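Putative alpha/beta hydrolase fold protein (Candidatus Nitrososphaera gargensis, PDB 5A62) is an alpha/beta hydrolase fold protein that probably acts as a carboxylesterase, cleaving ester bonds. Local coordinates at residues K127-R141 with F188-G200. Numbering follows the deposited sequence. Where two conformers were deposited one is given.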
ATOM      1  N   LYS A 127     -14.180   6.278   5.837  1.00 11.60           N
ATOM      2  CA  LYS A 127     -13.604   7.134   4.840  1.00 12.86           C
ATOM      3  C   LYS A 127     -12.144   6.820   4.535  1.00 14.03           C
ATOM      4  O   LYS A 127     -11.370   6.348   5.383  1.00 14.30           O
ATOM      5  CB  LYS A 127     -13.711   8.582   5.316  1.00 15.21           C
ATOM      6  CG  LYS A 127     -15.179   8.964   5.318  1.00 18.53           C
ATOM      7  CD  LYS A 127     -15.478  10.419   5.058  1.00 23.09           C
ATOM      8  CE  LYS A 127     -14.905  10.877   3.738  1.00 26.30           C
ATOM      9  NZ  LYS A 127     -15.338  12.261   3.437  1.00 31.20           N
ATOM     10  N   LYS A 128     -11.785   7.114   3.307  1.00 12.32           N
ATOM     11  CA  LYS A 128     -10.390   7.207   2.946  1.00 13.24           C
ATOM     12  C   LYS A 128      -9.758   8.378   3.647  1.00 13.05           C
ATOM     13  O   LYS A 128     -10.389   9.418   3.928  1.00 14.65           O
ATOM     14  CB  LYS A 128     -10.243   7.473   1.450  1.00 15.66           C
ATOM     15  CG  LYS A 128     -10.310   6.331   0.562  1.00 20.26           C
ATOM     16  CD  LYS A 128      -9.720   6.710  -0.853  1.00 16.59           C
ATOM     17  CE  LYS A 128      -8.212   6.655  -1.133  1.00 18.84           C
ATOM     18  NZ  LYS A 128      -7.470   5.413  -0.677  1.00 18.60           N
ATOM     19  N   PHE A 129      -8.477   8.273   3.904  1.00 11.42           N
ATOM     20  CA  PHE A 129      -7.711   9.378   4.468  1.00 11.41           C
ATOM     21  C   PHE A 129      -7.327  10.367   3.383  1.00 12.73           C
ATOM     22  O   PHE A 129      -7.177  10.027   2.232  1.00 15.08           O
ATOM     23  CB  PHE A 129      -6.440   8.881   5.137  1.00 11.83           C
ATOM     24  CG  PHE A 129      -6.719   8.052   6.361  1.00 11.07           C
ATOM     25  CD1 PHE A 129      -7.005   8.623   7.580  1.00 12.08           C
ATOM     26  CD2 PHE A 129      -6.731   6.654   6.272  1.00 11.12           C
ATOM     27  CE1 PHE A 129      -7.306   7.849   8.683  1.00 12.57           C
ATOM     28  CE2 PHE A 129      -7.013   5.869   7.372  1.00 11.96           C
ATOM     29  CZ  PHE A 129      -7.310   6.458   8.578  1.00 12.17           C
ATOM     30  N   GLN A 130      -7.164  11.600   3.804  1.00 14.58           N
ATOM     31  CA  GLN A 130      -6.411  12.525   2.993  1.00 16.23           C
ATOM     32  C   GLN A 130      -4.928  12.197   3.114  1.00 13.33           C
ATOM     33  O   GLN A 130      -4.431  11.722   4.129  1.00 14.07           O
ATOM     34  CB  GLN A 130      -6.711  13.957   3.473  1.00 18.52           C
ATOM     35  CG  GLN A 130      -8.149  14.434   3.169  1.00 22.00           C
ATOM     36  CD  GLN A 130      -8.547  14.327   1.683  1.00 27.86           C
ATOM     37  OE1 GLN A 130      -9.399  13.529   1.285  1.00 32.13           O
ATOM     38  NE2 GLN A 130      -7.895  15.128   0.848  1.00 31.82           N
ATOM     39  N   GLU A 131      -4.143  12.521   2.083  1.00 13.27           N
ATOM     40  CA  GLU A 131      -2.706  12.284   2.152  1.00 14.74           C
ATOM     41  C   GLU A 131      -2.086  12.909   3.378  1.00 15.58           C
ATOM     42  O   GLU A 131      -1.211  12.311   3.988  1.00 15.40           O
ATOM     43  CB  GLU A 131      -1.937  12.818   0.901  1.00 17.88           C
ATOM     44  CG  GLU A 131      -2.179  11.985  -0.291  1.00 20.53           C
ATOM     45  CD  GLU A 131      -1.394  12.460  -1.520  1.00 19.31           C
ATOM     46  OE1 GLU A 131      -0.346  13.132  -1.388  1.00 24.97           O
ATOM     47  OE2 GLU A 131      -1.905  12.088  -2.526  1.00 24.22           O
ATOM     48  N   LYS A 132      -2.487  14.141   3.735  1.00 14.47           N
ATOM     49  CA  LYS A 132      -1.914  14.790   4.851  1.00 16.31           C
ATOM     50  C   LYS A 132      -2.128  13.994   6.149  1.00 15.54           C
ATOM     51  O   LYS A 132      -1.289  14.013   7.016  1.00 16.22           O
ATOM     52  CB  LYS A 132      -2.488  16.227   4.963  1.00 21.11           C
ATOM     53  CG  LYS A 132      -3.948  16.218   5.334  1.00 27.33           C
ATOM     54  CD  LYS A 132      -4.593  17.576   5.607  1.00 35.35           C
ATOM     55  CE  LYS A 132      -6.079  17.308   5.889  1.00 38.04           C
ATOM     56  NZ  LYS A 132      -6.828  18.490   6.442  1.00 44.67           N
ATOM     57  N   ASP A 133      -3.220  13.246   6.227  1.00 13.58           N
ATOM     58  CA  ASP A 133      -3.528  12.441   7.434  1.00 13.39           C
ATOM     59  C   ASP A 133      -2.521  11.305   7.638  1.00 13.31           C
ATOM     60  O   ASP A 133      -2.315  10.828   8.770  1.00 15.83           O
ATOM     61  CB  ASP A 133      -4.902  11.813   7.318  1.00 13.37           C
ATOM     62  CG  ASP A 133      -6.048  12.808   7.179  1.00 14.69           C
ATOM     63  OD1 ASP A 133      -5.894  13.964   7.694  1.00 16.76           O
ATOM     64  OD2 ASP A 133      -7.056  12.405   6.577  1.00 14.00           O
ATOM     65  N   LEU A 134      -1.940  10.848   6.536  1.00 12.16           N
ATOM     66  CA  LEU A 134      -1.017   9.708   6.598  1.00 11.56           C
ATOM     67  C   LEU A 134       0.460  10.115   6.556  1.00 10.75           C
ATOM     68  O   LEU A 134       1.340   9.286   6.666  1.00 11.27           O
ATOM     69  CB  LEU A 134      -1.306   8.747   5.447  1.00 11.94           C
ATOM     70  CG  LEU A 134      -2.697   8.158   5.441  1.00 13.28           C
ATOM     71  CD1 LEU A 134      -2.859   7.144   4.358  1.00 15.14           C
ATOM     72  CD2 LEU A 134      -3.054   7.546   6.766  1.00 13.69           C
ATOM     73  N   GLU A 135       0.741  11.415   6.458  1.00 11.68           N
ATOM     74  CA  GLU A 135       2.139  11.858   6.374  1.00 13.69           C
ATOM     75  C   GLU A 135       2.963  11.445   7.548  1.00 11.60           C
ATOM     76  O   GLU A 135       4.106  11.097   7.408  1.00 13.10           O
ATOM     77  CB  GLU A 135       2.209  13.390   6.147  1.00 18.73           C
ATOM     78  CG  GLU A 135       3.553  13.819   5.568  1.00 27.32           C
ATOM     79  CD  GLU A 135       3.826  13.263   4.143  1.00 33.58           C
ATOM     80  OE1 GLU A 135       2.822  12.985   3.388  1.00 41.35           O
ATOM     81  OE2 GLU A 135       5.048  13.132   3.743  1.00 34.90           O
ATOM     82  N   LYS A 136       2.371  11.397   8.724  1.00 11.73           N
ATOM     83  CA  LYS A 136       3.105  11.023   9.931  1.00 14.01           C
ATOM     84  C   LYS A 136       3.655   9.636   9.877  1.00 12.40           C
ATOM     85  O   LYS A 136       4.657   9.342  10.518  1.00 13.22           O
ATOM     86  CB  LYS A 136       2.176  11.189  11.178  1.00 17.78           C
ATOM     87  CG  LYS A 136       0.960  10.248  11.188  1.00 22.54           C
ATOM     88  CD  LYS A 136      -0.111  10.341  12.329  1.00 27.29           C
ATOM     89  CE  LYS A 136      -0.782  11.703  12.406  1.00 30.78           C
ATOM     90  NZ  LYS A 136      -1.851  11.993  11.356  1.00 34.70           N
ATOM     91  N   HIS A 137       3.027   8.739   9.132  1.00 10.94           N
ATOM     92  CA  HIS A 137       3.488   7.361   9.136  1.00 10.52           C
ATOM     93  C   HIS A 137       4.755   7.131   8.366  1.00  9.77           C
ATOM     94  O   HIS A 137       5.381   6.087   8.489  1.00 10.10           O
ATOM     95  CB  HIS A 137       2.382   6.433   8.591  1.00 11.89           C
ATOM     96  CG  HIS A 137       1.111   6.434   9.365  1.00 16.76           C
ATOM     97  ND1 HIS A 137      -0.114   6.246   8.774  1.00 19.55           N
ATOM     98  CD2 HIS A 137       0.882   6.465  10.685  1.00 23.18           C
ATOM     99  CE1 HIS A 137      -1.063   6.324   9.688  1.00 22.11           C
ATOM    100  NE2 HIS A 137      -0.479   6.414  10.865  1.00 23.86           N
ATOM    101  N   PHE A 138       5.206   8.086   7.531  1.00 10.25           N
ATOM    102  CA  PHE A 138       6.511   7.934   6.959  1.00 10.35           C
ATOM    103  C   PHE A 138       7.591   7.887   8.028  1.00 10.58           C
ATOM    104  O   PHE A 138       8.479   7.074   7.989  1.00 11.30           O
ATOM    105  CB  PHE A 138       6.842   9.039   5.912  1.00  9.94           C
ATOM    106  CG  PHE A 138       6.040   8.900   4.638  1.00  9.92           C
ATOM    107  CD1 PHE A 138       6.484   8.086   3.595  1.00  9.79           C
ATOM    108  CD2 PHE A 138       4.830   9.512   4.487  1.00 11.03           C
ATOM    109  CE1 PHE A 138       5.726   7.955   2.454  1.00 10.31           C
ATOM    110  CE2 PHE A 138       4.050   9.357   3.335  1.00 11.19           C
ATOM    111  CZ  PHE A 138       4.516   8.557   2.310  1.00 11.61           C
ATOM    112  N   ARG A 139       7.471   8.748   8.996  1.00 11.61           N
ATOM    113  CA  ARG A 139       8.501   8.782  10.026  0.55 12.16           C
ATOM    114  C   ARG A 139       8.350   7.653  11.024  1.00 11.03           C
ATOM    115  O   ARG A 139       9.361   7.123  11.447  1.00 12.63           O
ATOM    116  CB  ARG A 139       8.535  10.113  10.758  0.55 13.85           C
ATOM    117  CG  ARG A 139       9.811  10.322  11.574  0.55 15.95           C
ATOM    118  CD  ARG A 139      10.999  10.465  10.633  0.55 17.22           C
ATOM    119  NE  ARG A 139      12.307  10.434  11.273  0.55 20.06           N
ATOM    120  CZ  ARG A 139      12.950   9.334  11.620  0.55 20.54           C
ATOM    121  NH1 ARG A 139      12.351   8.155  11.519  0.55 21.58           N
ATOM    122  NH2 ARG A 139      14.183   9.410  12.097  0.55 22.05           N
ATOM    123  N   THR A 140       7.118   7.207  11.332  1.00  9.94           N
ATOM    124  CA  THR A 140       6.991   6.076  12.217  1.00  9.51           C
ATOM    125  C   THR A 140       7.485   4.792  11.521  1.00  9.43           C
ATOM    126  O   THR A 140       8.144   3.966  12.143  1.00  8.75           O
ATOM    127  CB  THR A 140       5.588   5.867  12.766  1.00 10.83           C
ATOM    128  OG1 THR A 140       4.673   5.714  11.663  1.00 11.48           O
ATOM    129  CG2 THR A 140       5.192   7.096  13.598  1.00 12.57           C
ATOM    130  N   ARG A 141       7.218   4.620  10.226  1.00  9.22           N
ATOM    131  CA  ARG A 141       7.789   3.477   9.515  1.00  9.24           C
ATOM    132  C   ARG A 141       9.327   3.489   9.577  1.00  9.01           C
ATOM    133  O   ARG A 141       9.951   2.459   9.791  1.00  9.01           O
ATOM    134  CB  ARG A 141       7.327   3.400   8.048  1.00  8.75           C
ATOM    135  CG  ARG A 141       5.906   2.863   7.881  1.00  8.27           C
ATOM    136  CD  ARG A 141       5.575   2.598   6.413  1.00  8.75           C
ATOM    137  NE  ARG A 141       5.484   3.793   5.643  1.00  8.73           N
ATOM    138  CZ  ARG A 141       4.408   4.543   5.547  1.00  7.83           C
ATOM    139  NH1 ARG A 141       3.319   4.134   6.164  1.00  8.72           N
ATOM    140  NH2 ARG A 141       4.427   5.672   4.880  1.00  8.78           N
ATOM    141  N   PHE A 188       3.602  -3.706  11.312  1.00  6.80           N
ATOM    142  CA  PHE A 188       3.340  -2.294  11.424  1.00  7.10           C
ATOM    143  C   PHE A 188       3.446  -1.631  10.063  1.00  6.90           C
ATOM    144  O   PHE A 188       2.565  -0.841   9.690  1.00  7.20           O
ATOM    145  CB  PHE A 188       4.356  -1.685  12.415  1.00  7.17           C
ATOM    146  CG  PHE A 188       4.120  -0.210  12.595  1.00  7.42           C
ATOM    147  CD1 PHE A 188       3.125   0.269  13.425  1.00  8.40           C
ATOM    148  CD2 PHE A 188       4.911   0.716  11.938  1.00  8.76           C
ATOM    149  CE1 PHE A 188       2.905   1.640  13.538  1.00  8.56           C
ATOM    150  CE2 PHE A 188       4.685   2.059  12.056  1.00  9.27           C
ATOM    151  CZ  PHE A 188       3.688   2.494  12.805  1.00  8.95           C
ATOM    152  N   VAL A 189       4.558  -1.875   9.372  1.00  7.36           N
ATOM    153  CA  VAL A 189       4.778  -1.293   8.074  1.00  7.39           C
ATOM    154  C   VAL A 189       3.654  -1.636   7.123  1.00  7.02           C
ATOM    155  O   VAL A 189       3.064  -0.756   6.494  1.00  7.18           O
ATOM    156  CB  VAL A 189       6.139  -1.647   7.535  1.00  7.70           C
ATOM    157  CG1 VAL A 189       6.298  -1.183   6.120  1.00  8.15           C
ATOM    158  CG2 VAL A 189       7.214  -1.004   8.419  1.00  9.11           C
ATOM    159  N   ALA A 190       3.291  -2.904   7.013  1.00  6.41           N
ATOM    160  CA  ALA A 190       2.274  -3.305   6.080  1.00  6.62           C
ATOM    161  C   ALA A 190       0.932  -2.689   6.411  1.00  6.54           C
ATOM    162  O   ALA A 190       0.173  -2.333   5.509  1.00  6.44           O
ATOM    163  CB  ALA A 190       2.126  -4.765   6.053  1.00  6.62           C
ATOM    164  N   ALA A 191       0.566  -2.580   7.658  1.00  5.99           N
ATOM    165  CA  ALA A 191      -0.738  -2.071   8.034  1.00  6.25           C
ATOM    166  C   ALA A 191      -0.850  -0.598   7.665  1.00  6.36           C
ATOM    167  O   ALA A 191      -1.873  -0.135   7.164  1.00  6.83           O
ATOM    168  CB  ALA A 191      -1.034  -2.337   9.471  1.00  7.00           C
ATOM    169  N   THR A 192       0.204   0.133   7.983  1.00  6.35           N
ATOM    170  CA  THR A 192       0.189   1.536   7.653  1.00  6.41           C
ATOM    171  C   THR A 192       0.116   1.785   6.124  1.00  6.52           C
ATOM    172  O   THR A 192      -0.561   2.674   5.609  1.00  7.65           O
ATOM    173  CB  THR A 192       1.300   2.331   8.304  1.00  7.15           C
ATOM    174  OG1 THR A 192       2.559   1.902   7.804  1.00  8.14           O
ATOM    175  CG2 THR A 192       1.255   2.290   9.794  1.00  8.11           C
ATOM    176  N   VAL A 193       0.850   0.984   5.364  1.00  6.50           N
ATOM    177  CA  VAL A 193       0.788   1.071   3.909  1.00  6.67           C
ATOM    178  C   VAL A 193      -0.665   0.743   3.430  1.00  7.04           C
ATOM    179  O   VAL A 193      -1.183   1.350   2.510  1.00  7.49           O
ATOM    180  CB  VAL A 193       1.856   0.175   3.268  1.00  7.44           C
ATOM    181  CG1 VAL A 193       1.597   0.013   1.779  1.00  7.98           C
ATOM    182  CG2 VAL A 193       3.243   0.722   3.554  1.00  8.11           C
ATOM    183  N   ALA A 194      -1.278  -0.276   4.032  1.00  6.50           N
ATOM    184  CA  ALA A 194      -2.609  -0.696   3.642  1.00  6.22           C
ATOM    185  C   ALA A 194      -3.621   0.418   3.756  1.00  6.74           C
ATOM    186  O   ALA A 194      -4.662   0.387   3.095  1.00  6.67           O
ATOM    187  CB  ALA A 194      -3.054  -1.910   4.396  1.00  7.04           C
ATOM    188  N   LEU A 195      -3.374   1.375   4.629  1.00  7.08           N
ATOM    189  CA  LEU A 195      -4.341   2.480   4.756  1.00  7.60           C
ATOM    190  C   LEU A 195      -4.542   3.205   3.456  1.00  8.39           C
ATOM    191  O   LEU A 195      -5.596   3.799   3.245  1.00  9.12           O
ATOM    192  CB  LEU A 195      -3.893   3.465   5.858  1.00  8.42           C
ATOM    193  CG  LEU A 195      -3.809   2.827   7.259  1.00  8.56           C
ATOM    194  CD1 LEU A 195      -3.286   3.857   8.209  1.00  9.18           C
ATOM    195  CD2 LEU A 195      -5.130   2.266   7.707  1.00  8.54           C
ATOM    196  N   TYR A 196      -3.564   3.247   2.595  1.00  7.12           N
ATOM    197  CA  TYR A 196      -3.731   3.884   1.265  1.00  7.48           C
ATOM    198  C   TYR A 196      -4.662   3.169   0.331  1.00  8.30           C
ATOM    199  O   TYR A 196      -5.075   3.681  -0.704  1.00  8.45           O
ATOM    200  CB  TYR A 196      -2.379   3.993   0.553  1.00  8.36           C
ATOM    201  CG  TYR A 196      -1.442   5.019   1.134  1.00  8.30           C
ATOM    202  CD1 TYR A 196      -1.482   6.315   0.661  1.00  8.35           C
ATOM    203  CD2 TYR A 196      -0.482   4.720   2.070  1.00  8.83           C
ATOM    204  CE1 TYR A 196      -0.653   7.277   1.178  1.00  9.78           C
ATOM    205  CE2 TYR A 196       0.378   5.686   2.528  1.00  8.83           C
ATOM    206  CZ  TYR A 196       0.274   6.964   2.081  1.00  9.57           C
ATOM    207  OH  TYR A 196       1.155   7.935   2.577  1.00 11.93           O
ATOM    208  N   THR A 197      -5.005   1.921   0.674  1.00  8.24           N
ATOM    209  CA  THR A 197      -5.798   1.054  -0.200  1.00  8.02           C
ATOM    210  C   THR A 197      -7.250   1.026   0.188  1.00  8.45           C
ATOM    211  O   THR A 197      -8.028   0.250  -0.414  1.00  9.89           O
ATOM    212  CB  THR A 197      -5.249  -0.385  -0.246  1.00  7.90           C
ATOM    213  OG1 THR A 197      -5.536  -1.024   1.002  1.00  7.66           O
ATOM    214  CG2 THR A 197      -3.789  -0.383  -0.460  1.00  9.14           C
ATOM    215  N   ILE A 198      -7.680   1.880   1.127  1.00  9.00           N
ATOM    216  CA  ILE A 198      -9.125   1.940   1.490  1.00  9.14           C
ATOM    217  C   ILE A 198      -9.885   2.473   0.255  1.00 10.60           C
ATOM    218  O   ILE A 198      -9.451   3.509  -0.281  1.00 10.98           O
ATOM    219  CB  ILE A 198      -9.324   2.900   2.619  1.00  9.90           C
ATOM    220  CG1 ILE A 198      -8.617   2.419   3.895  1.00  9.84           C
ATOM    221  CG2 ILE A 198     -10.792   3.128   2.868  1.00  9.87           C
ATOM    222  CD1 ILE A 198      -8.506   3.528   4.931  1.00 10.52           C
ATOM    223  N   PRO A 199     -10.931   1.830  -0.165  1.00 10.37           N
ATOM    224  CA  PRO A 199     -11.678   2.316  -1.358  1.00 12.76           C
ATOM    225  C   PRO A 199     -12.391   3.595  -1.024  1.00 14.24           C
ATOM    226  O   PRO A 199     -12.797   3.830   0.121  1.00 16.72           O
ATOM    227  CB  PRO A 199     -12.634   1.211  -1.688  1.00 14.48           C
ATOM    228  CG  PRO A 199     -12.205   0.043  -0.935  1.00 13.85           C
ATOM    229  CD  PRO A 199     -11.379   0.524   0.250  1.00 11.51           C
ATOM    230  N   GLY A 200     -12.635   4.413  -2.047  1.00 15.95           N
ATOM    231  CA  GLY A 200     -13.333   5.691  -1.818  1.00 17.94           C
ATOM    232  C   GLY A 200     -14.837   5.573  -1.667  1.00 16.23           C
ATOM    233  O   GLY A 200     -15.457   6.586  -1.395  1.00 25.14           O
TER
HETATM  234  O   HOH W   1      -6.820   6.152   2.447  1.00 15.44           O
HETATM  235  O   HOH W   2       0.699  10.695   2.833  1.00 19.88           O
HETATM  236  O   HOH W   3       1.997   7.185   4.982  1.00 11.89           O
HETATM  237  O   HOH W   4       0.508   5.208   6.134  1.00 11.37           O
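Where Arg141 meets Thr192, helix 136-141 runs nearly antiparallel to helix 188-194, their axes inclined at 168° and 10.3 Å apart at closest approach, while at the other end loop residues Lys128 and Phe129 lie against Leu195 to Gly200. Arginine suits this place because its long chain folds back alongside its own helix, with Val189 and Val193 against the aliphatic part, and brings NH1 to Thr192 OG1 (2.9 Å), which lies in the guanidinium plane. Thr192 OG1 in turn donates to Val189 O, so the hydroxyl both accepts and donates, which fixes its rotation. One water links Arg141 NH1, His137 ND1 and Thr192 O; another joins Arg141 NH2 and Leu134 O to the Tyr196 hydroxyl, giving polar groups partners between the two segments. Thr192 CG2 sits over one face of the His137 ring, and Leu195 CD1 comes to 3.6 Å from His137 CE1.

Leu134 supplies a compact branched end to the broad Tyr196 ring: CD1 stands over the centre of its face, 3.8 Å from the centroid and 6° off the normal, a CH-pi contact. Its other methyl, CD2, touches Leu195. Phe129 adds its CE2 corner, 3.7 Å from Ile198 CD1. Lys128 bends at its last two torsions, curling the ammonium back so that NZ donates to Ile198 O (2.8 Å), in the carbonyl plane, and more weakly to Tyr196 O; its methylenes lie along the loop.

The contact joins parts of the helical cap (lid) inserted between strands 116-122 and 212-218, as is common in alpha/beta hydrolases. Phe129 and Ile198 both rest on Ile103 of helix 100-111, Phe188 packs on helix 149-157, and Tyr196 meets Thr197 of the second subunit.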